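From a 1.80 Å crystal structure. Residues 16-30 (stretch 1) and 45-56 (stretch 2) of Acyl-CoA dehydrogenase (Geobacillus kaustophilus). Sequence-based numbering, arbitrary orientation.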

ATOM      1  N   MET A  16       3.049 -25.013 -31.006  1.00 22.55           N
ATOM      2  CA  MET A  16       3.063 -26.481 -31.072  1.00 23.87           C
ATOM      3  C   MET A  16       4.104 -27.067 -30.119  1.00 22.10           C
ATOM      4  O   MET A  16       3.857 -28.101 -29.496  1.00 21.70           O
ATOM      5  CB  MET A  16       3.192 -27.052 -32.500  1.00 23.78           C
ATOM      6  CG  MET A  16       3.856 -26.196 -33.561  1.00 26.17           C
ATOM      7  SD  MET A  16       3.548 -26.778 -35.272  1.00 29.46           S
ATOM      8  CE  MET A  16       1.910 -26.144 -35.607  1.00 30.15           C
ATOM      9  N   PHE A  17       5.244 -26.391 -29.989  1.00 21.03           N
ATOM     10  CA  PHE A  17       6.269 -26.797 -29.024  1.00 20.11           C
ATOM     11  C   PHE A  17       5.751 -26.782 -27.583  1.00 19.12           C
ATOM     12  O   PHE A  17       6.020 -27.719 -26.823  1.00 18.81           O
ATOM     13  CB  PHE A  17       7.535 -25.939 -29.145  1.00 20.40           C
ATOM     14  CG  PHE A  17       8.565 -26.230 -28.086  1.00 21.11           C
ATOM     15  CD1 PHE A  17       9.431 -27.313 -28.217  1.00 22.78           C
ATOM     16  CD2 PHE A  17       8.655 -25.432 -26.943  1.00 21.76           C
ATOM     17  CE1 PHE A  17      10.379 -27.590 -27.230  1.00 23.29           C
ATOM     18  CE2 PHE A  17       9.601 -25.706 -25.954  1.00 20.94           C
ATOM     19  CZ  PHE A  17      10.459 -26.779 -26.096  1.00 21.63           C
ATOM     20  N   ARG A  18       5.036 -25.718 -27.210  1.00 18.14           N
ATOM     21  CA  ARG A  18       4.458 -25.612 -25.871  1.00 17.05           C
ATOM     22  C   ARG A  18       3.539 -26.793 -25.562  1.00 17.36           C
ATOM     23  O   ARG A  18       3.600 -27.367 -24.471  1.00 16.49           O
ATOM     24  CB  ARG A  18       3.695 -24.298 -25.677  1.00 16.97           C
ATOM     25  CG  ARG A  18       3.287 -24.050 -24.221  1.00 16.18           C
ATOM     26  CD  ARG A  18       2.329 -22.878 -24.082  1.00 16.65           C
ATOM     27  NE  ARG A  18       2.959 -21.611 -24.454  1.00 16.54           N
ATOM     28  CZ  ARG A  18       3.673 -20.846 -23.627  1.00 17.97           C
ATOM     29  NH1 ARG A  18       3.867 -21.214 -22.362  1.00 17.36           N
ATOM     30  NH2 ARG A  18       4.198 -19.707 -24.067  1.00 17.83           N
ATOM     31  N   ALA A  19       2.693 -27.149 -26.529  1.00 17.03           N
ATOM     32  CA  ALA A  19       1.773 -28.270 -26.366  1.00 17.04           C
ATOM     33  C   ALA A  19       2.534 -29.590 -26.204  1.00 16.96           C
ATOM     34  O   ALA A  19       2.173 -30.414 -25.357  1.00 17.04           O
ATOM     35  CB  ALA A  19       0.798 -28.342 -27.545  1.00 17.26           C
ATOM     36  N   ALA A  20       3.586 -29.779 -27.002  1.00 17.20           N
ATOM     37  CA  ALA A  20       4.413 -30.991 -26.928  1.00 17.10           C
ATOM     38  C   ALA A  20       5.141 -31.087 -25.582  1.00 17.05           C
ATOM     39  O   ALA A  20       5.200 -32.157 -24.962  1.00 16.42           O
ATOM     40  CB  ALA A  20       5.414 -31.036 -28.081  1.00 17.44           C
ATOM     41  N   PHE A  21       5.701 -29.961 -25.141  1.00 16.45           N
ATOM     42  CA  PHE A  21       6.418 -29.911 -23.871  1.00 16.10           C
ATOM     43  C   PHE A  21       5.453 -30.124 -22.696  1.00 16.23           C
ATOM     44  O   PHE A  21       5.773 -30.855 -21.756  1.00 16.03           O
ATOM     45  CB  PHE A  21       7.215 -28.598 -23.746  1.00 15.78           C
ATOM     46  CG  PHE A  21       8.119 -28.542 -22.548  1.00 15.54           C
ATOM     47  CD1 PHE A  21       9.035 -29.568 -22.290  1.00 15.08           C
ATOM     48  CD2 PHE A  21       8.061 -27.456 -21.674  1.00 15.39           C
ATOM     49  CE1 PHE A  21       9.873 -29.516 -21.170  1.00 15.57           C
ATOM     50  CE2 PHE A  21       8.903 -27.393 -20.558  1.00 15.03           C
ATOM     51  CZ  PHE A  21       9.804 -28.419 -20.301  1.00 16.32           C
ATOM     52  N   ARG A  22       4.269 -29.513 -22.755  1.00 16.45           N
ATOM     53  CA  ARG A  22       3.258 -29.736 -21.716  1.00 17.36           C
ATOM     54  C   ARG A  22       2.849 -31.214 -21.635  1.00 17.33           C
ATOM     55  O   ARG A  22       2.625 -31.746 -20.542  1.00 16.88           O
ATOM     56  CB  ARG A  22       2.024 -28.869 -21.944  1.00 18.19           C
ATOM     57  CG  ARG A  22       1.049 -28.878 -20.761  1.00 20.76           C
ATOM     58  CD  ARG A  22      -0.254 -28.186 -21.122  1.00 26.77           C
ATOM     59  NE  ARG A  22      -0.048 -26.821 -21.612  1.00 31.52           N
ATOM     60  CZ  ARG A  22       0.072 -25.747 -20.835  1.00 33.03           C
ATOM     61  NH1 ARG A  22       0.027 -25.862 -19.512  1.00 34.93           N
ATOM     62  NH2 ARG A  22       0.249 -24.556 -21.386  1.00 34.14           N
ATOM     63  N   LYS A  23       2.763 -31.871 -22.792  1.00 17.28           N
ATOM     64  CA  LYS A  23       2.427 -33.299 -22.826  1.00 17.52           C
ATOM     65  C   LYS A  23       3.487 -34.134 -22.103  1.00 16.63           C
ATOM     66  O   LYS A  23       3.155 -35.048 -21.344  1.00 16.80           O
ATOM     67  CB  LYS A  23       2.245 -33.788 -24.260  1.00 18.00           C
ATOM     68  CG  LYS A  23       1.662 -35.196 -24.345  1.00 20.65           C
ATOM     69  CD  LYS A  23       1.281 -35.559 -25.773  1.00 24.97           C
ATOM     70  CE  LYS A  23       0.526 -36.884 -25.796  1.00 27.82           C
ATOM     71  NZ  LYS A  23      -0.310 -37.011 -27.031  1.00 30.31           N
ATOM     72  N   PHE A  24       4.754 -33.805 -22.337  1.00 16.00           N
ATOM     73  CA  PHE A  24       5.868 -34.430 -21.630  1.00 15.57           C
ATOM     74  C   PHE A  24       5.728 -34.244 -20.109  1.00 15.41           C
ATOM     75  O   PHE A  24       5.826 -35.208 -19.340  1.00 14.79           O
ATOM     76  CB  PHE A  24       7.193 -33.860 -22.142  1.00 15.50           C
ATOM     77  CG  PHE A  24       8.402 -34.335 -21.390  1.00 15.85           C
ATOM     78  CD1 PHE A  24       9.001 -35.556 -21.700  1.00 15.60           C
ATOM     79  CD2 PHE A  24       8.957 -33.552 -20.377  1.00 16.15           C
ATOM     80  CE1 PHE A  24      10.128 -35.995 -21.005  1.00 16.47           C
ATOM     81  CE2 PHE A  24      10.085 -33.984 -19.678  1.00 16.57           C
ATOM     82  CZ  PHE A  24      10.675 -35.210 -19.992  1.00 16.07           C
ATOM     83  N   LEU A  25       5.481 -33.007 -19.687  1.00 14.93           N
ATOM     84  CA  LEU A  25       5.379 -32.684 -18.260  1.00 15.17           C
ATOM     85  C   LEU A  25       4.165 -33.305 -17.581  1.00 15.39           C
ATOM     86  O   LEU A  25       4.221 -33.661 -16.401  1.00 14.76           O
ATOM     87  CB  LEU A  25       5.367 -31.161 -18.051  1.00 14.84           C
ATOM     88  CG  LEU A  25       6.630 -30.405 -18.474  1.00 15.03           C
ATOM     89  CD1 LEU A  25       6.419 -28.904 -18.259  1.00 14.97           C
ATOM     90  CD2 LEU A  25       7.863 -30.905 -17.718  1.00 14.59           C
ATOM     91  N   GLU A  26       3.063 -33.422 -18.317  1.00 16.17           N
ATOM     92  CA  GLU A  26       1.855 -34.036 -17.773  1.00 17.64           C
ATOM     93  C   GLU A  26       2.098 -35.479 -17.328  1.00 17.07           C
ATOM     94  O   GLU A  26       1.463 -35.953 -16.387  1.00 16.50           O
ATOM     95  CB  GLU A  26       0.685 -33.938 -18.757  1.00 17.46           C
ATOM     96  CG  GLU A  26      -0.064 -32.599 -18.647  1.00 20.14           C
ATOM     97  CD  GLU A  26      -1.002 -32.318 -19.822  1.00 21.65           C
ATOM     98  OE1 GLU A  26      -1.035 -33.123 -20.782  1.00 27.39           O
ATOM     99  OE2 GLU A  26      -1.709 -31.277 -19.786  1.00 26.90           O
ATOM    100  N   LYS A  27       3.025 -36.160 -18.002  1.00 16.29           N
ATOM    101  CA  LYS A  27       3.420 -37.515 -17.621  1.00 16.88           C
ATOM    102  C   LYS A  27       4.580 -37.544 -16.615  1.00 16.53           C
ATOM    103  O   LYS A  27       4.527 -38.281 -15.627  1.00 16.27           O
ATOM    104  CB  LYS A  27       3.795 -38.328 -18.860  1.00 16.28           C
ATOM    105  CG  LYS A  27       4.260 -39.752 -18.542  1.00 17.18           C
ATOM    106  CD  LYS A  27       4.496 -40.582 -19.791  1.00 17.35           C
ATOM    107  CE  LYS A  27       5.718 -40.116 -20.575  1.00 17.81           C
ATOM    108  NZ  LYS A  27       5.878 -40.911 -21.835  1.00 17.46           N
ATOM    109  N   GLU A  28       5.614 -36.742 -16.878  1.00 16.30           N
ATOM    110  CA  GLU A  28       6.899 -36.853 -16.176  1.00 16.37           C
ATOM    111  C   GLU A  28       7.097 -35.947 -14.962  1.00 16.38           C
ATOM    112  O   GLU A  28       7.968 -36.223 -14.125  1.00 16.30           O
ATOM    113  CB  GLU A  28       8.063 -36.627 -17.147  1.00 16.86           C
ATOM    114  CG  GLU A  28       8.152 -37.624 -18.296  1.00 16.61           C
ATOM    115  CD  GLU A  28       8.617 -39.012 -17.866  1.00 19.78           C
ATOM    116  OE1 GLU A  28       8.850 -39.239 -16.662  1.00 21.01           O
ATOM    117  OE2 GLU A  28       8.762 -39.880 -18.748  1.00 19.33           O
ATOM    118  N   ALA A  29       6.304 -34.888 -14.858  1.00 15.81           N
ATOM    119  CA  ALA A  29       6.551 -33.863 -13.835  1.00 15.97           C
ATOM    120  C   ALA A  29       5.373 -33.631 -12.897  1.00 16.12           C
ATOM    121  O   ALA A  29       5.513 -33.755 -11.674  1.00 16.29           O
ATOM    122  CB  ALA A  29       6.993 -32.552 -14.496  1.00 15.85           C
ATOM    123  N   TYR A  30       4.216 -33.288 -13.464  1.00 15.83           N
ATOM    124  CA  TYR A  30       3.039 -32.961 -12.661  1.00 16.02           C
ATOM    125  C   TYR A  30       2.691 -34.035 -11.609  1.00 16.59           C
ATOM    126  O   TYR A  30       2.489 -33.705 -10.433  1.00 16.09           O
ATOM    127  CB  TYR A  30       1.828 -32.668 -13.560  1.00 15.66           C
ATOM    128  CG  TYR A  30       1.787 -31.275 -14.145  1.00 15.48           C
ATOM    129  CD1 TYR A  30       2.171 -31.041 -15.470  1.00 13.91           C
ATOM    130  CD2 TYR A  30       1.348 -30.194 -13.385  1.00 14.34           C
ATOM    131  CE1 TYR A  30       2.113 -29.767 -16.018  1.00 15.69           C
ATOM    132  CE2 TYR A  30       1.296 -28.915 -13.921  1.00 15.35           C
ATOM    133  CZ  TYR A  30       1.682 -28.709 -15.237  1.00 15.29           C
ATOM    134  OH  TYR A  30       1.627 -27.454 -15.783  1.00 16.03           O
TER
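Stretch 2, residues 45-56: SFWAKMGENGFL

Stretch 1 is helical from Met16 to Glu28, and Ala29 is the first residue to leave helical phi/psi. Stretch 2 is helical from Ser45 to Glu52. Both helices begin earlier in the chain. They run nearly antiparallel, with 157° between their N-to-C directions. Their axes come no closer than 12.2 Å, a wide spacing that leaves room for large side chains between them. Phenylalanine rings fill much of this space.

The register follows the antiparallel course. Glu28, at the end of the first helix, lies across from Phe46, with 7.5 Å between their CA atoms. Phe24 CA is 8.9 Å from Asn53 CA, and Phe21 CA is 8.1 Å from Phe55 CA.

The second helix closes with a Schellman motif. Gly54 takes a positive phi of 84°, a conformation that favours glycine. Gly54 N bonds back to Gly51 O at 3.2 Å, and Phe55 N to Met50 O at 2.9 Å. The turn leaves the CA-to-CB bond of Phe55 pointing toward stretch 1.

Phe55 is the main bump on stretch 2. Its ring enters a hollow formed by Phe17, Phe21 and Phe24, which follow one another along one side of the first helix. Phe21 turns its edge to the face of Phe55, with Phe21 CD1 3.6 Å from Phe55 CD2. Phe55 in turn presents its edge to the face of Phe24, and Phe55 CE2 lies 3.7 Å from Phe24 CG. The planes meet at 62° in both pairs, so the rings interlock rather than lie flat on one another. Phe17 closes the pocket at the edge of the Phe55 ring, its CE1 3.6 Å from Phe55 CE1.

Phe24 is the answering bump on stretch 1. Its CA-to-CB bond points toward stretch 2, and its ring fits among Phe46, Lys49, Met50, Asn53 and Phe55. Lys49 CB meets the ring edge, 3.8 Å from Phe24 CZ. Met50 SD approaches obliquely, 3.5 Å from Phe24 CE2. The same sulfur touches the edge of Phe21, 3.7 Å from Phe21 CE1, and so bridges two rings. Asn53 ND2 is 3.6 Å from Phe24 CE1. Asn53 ND2 also donates a hydrogen bond to Lys49 O at 2.8 Å, back into the last turn of the helix that precedes it.

Phe46 fills the hollow at the other end of the contact. Leu25 CD2 meets its ring edge, 4.1 Å from Phe46 CZ. Around the same ring, Phe24 CE2 is 3.9 Å, Glu28 CB 3.9 Å and Ala29 CB 4.1 Å from Phe46 CE1. The small side chain of Ala29 thus forms part of the pocket wall.

One polar link joins the stretches. Lys49 extends its side chain, with chi2 to chi4 all t, and Lys49 NZ donates a hydrogen bond to Glu28 OE1 at 2.9 Å as part of a salt bridge. Together the two stretches bury 505 Å², both sides summed.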

ATOM      1  N   SER A  45      17.334 -38.953 -13.407  1.00 18.61           N
ATOM      2  CA  SER A  45      16.615 -39.579 -14.522  1.00 17.97           C
ATOM      3  C   SER A  45      15.679 -38.591 -15.230  1.00 17.40           C
ATOM      4  O   SER A  45      15.487 -38.686 -16.446  1.00 16.73           O
ATOM      5  CB  SER A  45      15.859 -40.829 -14.053  1.00 18.07           C
ATOM      6  OG  SER A  45      14.865 -40.500 -13.100  1.00 18.81           O
ATOM      7  N   PHE A  46      15.124 -37.634 -14.476  1.00 16.54           N
ATOM      8  CA  PHE A  46      14.291 -36.589 -15.077  1.00 15.85           C
ATOM      9  C   PHE A  46      15.082 -35.685 -16.025  1.00 15.61           C
ATOM     10  O   PHE A  46      14.618 -35.383 -17.119  1.00 15.18           O
ATOM     11  CB  PHE A  46      13.559 -35.739 -14.025  1.00 15.98           C
ATOM     12  CG  PHE A  46      12.689 -34.666 -14.634  1.00 16.31           C
ATOM     13  CD1 PHE A  46      11.444 -34.988 -15.179  1.00 16.14           C
ATOM     14  CD2 PHE A  46      13.133 -33.348 -14.712  1.00 16.70           C
ATOM     15  CE1 PHE A  46      10.637 -34.004 -15.769  1.00 16.89           C
ATOM     16  CE2 PHE A  46      12.335 -32.356 -15.291  1.00 17.34           C
ATOM     17  CZ  PHE A  46      11.084 -32.684 -15.824  1.00 16.97           C
ATOM     18  N   TRP A  47      16.262 -35.242 -15.592  1.00 15.57           N
ATOM     19  CA  TRP A  47      17.168 -34.473 -16.447  1.00 15.86           C
ATOM     20  C   TRP A  47      17.564 -35.244 -17.714  1.00 16.00           C
ATOM     21  O   TRP A  47      17.644 -34.668 -18.804  1.00 15.90           O
ATOM     22  CB  TRP A  47      18.431 -34.114 -15.669  1.00 15.88           C
ATOM     23  CG  TRP A  47      18.232 -33.028 -14.643  1.00 15.81           C
ATOM     24  CD1 TRP A  47      17.666 -33.152 -13.408  1.00 16.20           C
ATOM     25  CD2 TRP A  47      18.626 -31.657 -14.770  1.00 15.97           C
ATOM     26  NE1 TRP A  47      17.678 -31.931 -12.754  1.00 16.73           N
ATOM     27  CE2 TRP A  47      18.267 -31.001 -13.568  1.00 16.50           C
ATOM     28  CE3 TRP A  47      19.253 -30.918 -15.783  1.00 16.10           C
ATOM     29  CZ2 TRP A  47      18.512 -29.641 -13.355  1.00 16.16           C
ATOM     30  CZ3 TRP A  47      19.492 -29.565 -15.574  1.00 15.98           C
ATOM     31  CH2 TRP A  47      19.124 -28.943 -14.362  1.00 15.85           C
ATOM     32  N   ALA A  48      17.820 -36.543 -17.549  1.00 16.10           N
ATOM     33  CA  ALA A  48      18.174 -37.413 -18.669  1.00 16.14           C
ATOM     34  C   ALA A  48      17.035 -37.462 -19.688  1.00 15.91           C
ATOM     35  O   ALA A  48      17.277 -37.429 -20.897  1.00 16.30           O
ATOM     36  CB  ALA A  48      18.508 -38.811 -18.167  1.00 16.10           C
ATOM     37  N   LYS A  49      15.798 -37.550 -19.194  1.00 15.82           N
ATOM     38  CA  LYS A  49      14.617 -37.533 -20.058  1.00 15.92           C
ATOM     39  C   LYS A  49      14.465 -36.183 -20.751  1.00 15.78           C
ATOM     40  O   LYS A  49      14.154 -36.120 -21.936  1.00 15.80           O
ATOM     41  CB  LYS A  49      13.353 -37.874 -19.263  1.00 16.24           C
ATOM     42  CG  LYS A  49      13.273 -39.334 -18.820  1.00 16.06           C
ATOM     43  CD  LYS A  49      12.230 -39.487 -17.724  1.00 18.08           C
ATOM     44  CE  LYS A  49      12.022 -40.928 -17.330  1.00 19.74           C
ATOM     45  NZ  LYS A  49      11.116 -41.024 -16.143  1.00 19.85           N
ATOM     46  N   MET A  50      14.700 -35.099 -20.010  1.00 15.89           N
ATOM     47  CA  MET A  50      14.691 -33.761 -20.597  1.00 15.56           C
ATOM     48  C   MET A  50      15.717 -33.649 -21.735  1.00 15.88           C
ATOM     49  O   MET A  50      15.413 -33.114 -22.808  1.00 16.09           O
ATOM     50  CB  MET A  50      14.942 -32.698 -19.515  1.00 15.37           C
ATOM     51  CG  MET A  50      13.742 -32.450 -18.584  1.00 14.65           C
ATOM     52  SD  MET A  50      12.397 -31.414 -19.242  1.00  9.73           S
ATOM     53  CE  MET A  50      13.210 -29.803 -19.211  1.00 12.13           C
ATOM     54  N   GLY A  51      16.919 -34.168 -21.506  1.00 16.16           N
ATOM     55  CA  GLY A  51      17.995 -34.082 -22.486  1.00 17.31           C
ATOM     56  C   GLY A  51      17.711 -34.866 -23.753  1.00 18.09           C
ATOM     57  O   GLY A  51      17.942 -34.372 -24.864  1.00 17.50           O
ATOM     58  N   GLU A  52      17.194 -36.083 -23.590  1.00 19.21           N
ATOM     59  CA  GLU A  52      16.944 -36.964 -24.736  1.00 21.05           C
ATOM     60  C   GLU A  52      15.787 -36.468 -25.611  1.00 20.57           C
ATOM     61  O   GLU A  52      15.730 -36.768 -26.808  1.00 20.97           O
ATOM     62  CB  GLU A  52      16.748 -38.420 -24.284  1.00 21.06           C
ATOM     63  CG  GLU A  52      15.387 -38.744 -23.697  1.00 23.21           C
ATOM     64  CD  GLU A  52      15.339 -40.099 -22.991  1.00 24.21           C
ATOM     65  OE1 GLU A  52      16.408 -40.713 -22.774  1.00 29.71           O
ATOM     66  OE2 GLU A  52      14.226 -40.546 -22.639  1.00 28.24           O
ATOM     67  N   ASN A  53      14.896 -35.680 -25.013  1.00 20.30           N
ATOM     68  CA  ASN A  53      13.752 -35.117 -25.713  1.00 20.19           C
ATOM     69  C   ASN A  53      14.032 -33.725 -26.302  1.00 20.03           C
ATOM     70  O   ASN A  53      13.161 -33.128 -26.938  1.00 20.01           O
ATOM     71  CB  ASN A  53      12.527 -35.107 -24.790  1.00 20.57           C
ATOM     72  CG  ASN A  53      11.870 -36.477 -24.670  1.00 21.15           C
ATOM     73  OD1 ASN A  53      11.056 -36.861 -25.511  1.00 23.85           O
ATOM     74  ND2 ASN A  53      12.220 -37.217 -23.626  1.00 21.57           N
ATOM     75  N   GLY A  54      15.254 -33.229 -26.096  1.00 19.46           N
ATOM     76  CA  GLY A  54      15.707 -31.954 -26.675  1.00 18.91           C
ATOM     77  C   GLY A  54      15.322 -30.711 -25.882  1.00 18.61           C
ATOM     78  O   GLY A  54      15.364 -29.595 -26.409  1.00 18.95           O
ATOM     79  N   PHE A  55      14.967 -30.889 -24.612  1.00 18.28           N
ATOM     80  CA  PHE A  55      14.499 -29.766 -23.791  1.00 17.56           C
ATOM     81  C   PHE A  55      15.598 -29.129 -22.934  1.00 17.52           C
ATOM     82  O   PHE A  55      15.314 -28.234 -22.127  1.00 17.26           O
ATOM     83  CB  PHE A  55      13.316 -30.183 -22.910  1.00 17.95           C
ATOM     84  CG  PHE A  55      12.163 -30.786 -23.671  1.00 17.99           C
ATOM     85  CD1 PHE A  55      11.688 -30.198 -24.843  1.00 19.04           C
ATOM     86  CD2 PHE A  55      11.542 -31.937 -23.196  1.00 18.15           C
ATOM     87  CE1 PHE A  55      10.617 -30.756 -25.542  1.00 19.80           C
ATOM     88  CE2 PHE A  55      10.469 -32.504 -23.879  1.00 18.33           C
ATOM     89  CZ  PHE A  55      10.009 -31.919 -25.060  1.00 19.27           C
ATOM     90  N   LEU A  56      16.840 -29.588 -23.103  1.00 16.98           N
ATOM     91  CA  LEU A  56      17.988 -28.956 -22.441  1.00 16.86           C
ATOM     92  C   LEU A  56      18.857 -28.224 -23.446  1.00 17.28           C
ATOM     93  O   LEU A  56      19.160 -28.753 -24.518  1.00 16.94           O
ATOM     94  CB  LEU A  56      18.836 -29.974 -21.665  1.00 16.76           C
ATOM     95  CG  LEU A  56      18.192 -30.783 -20.542  1.00 16.21           C
ATOM     96  CD1 LEU A  56      19.251 -31.608 -19.845  1.00 15.93           C
ATOM     97  CD2 LEU A  56      17.449 -29.888 -19.543  1.00 15.67           C
TER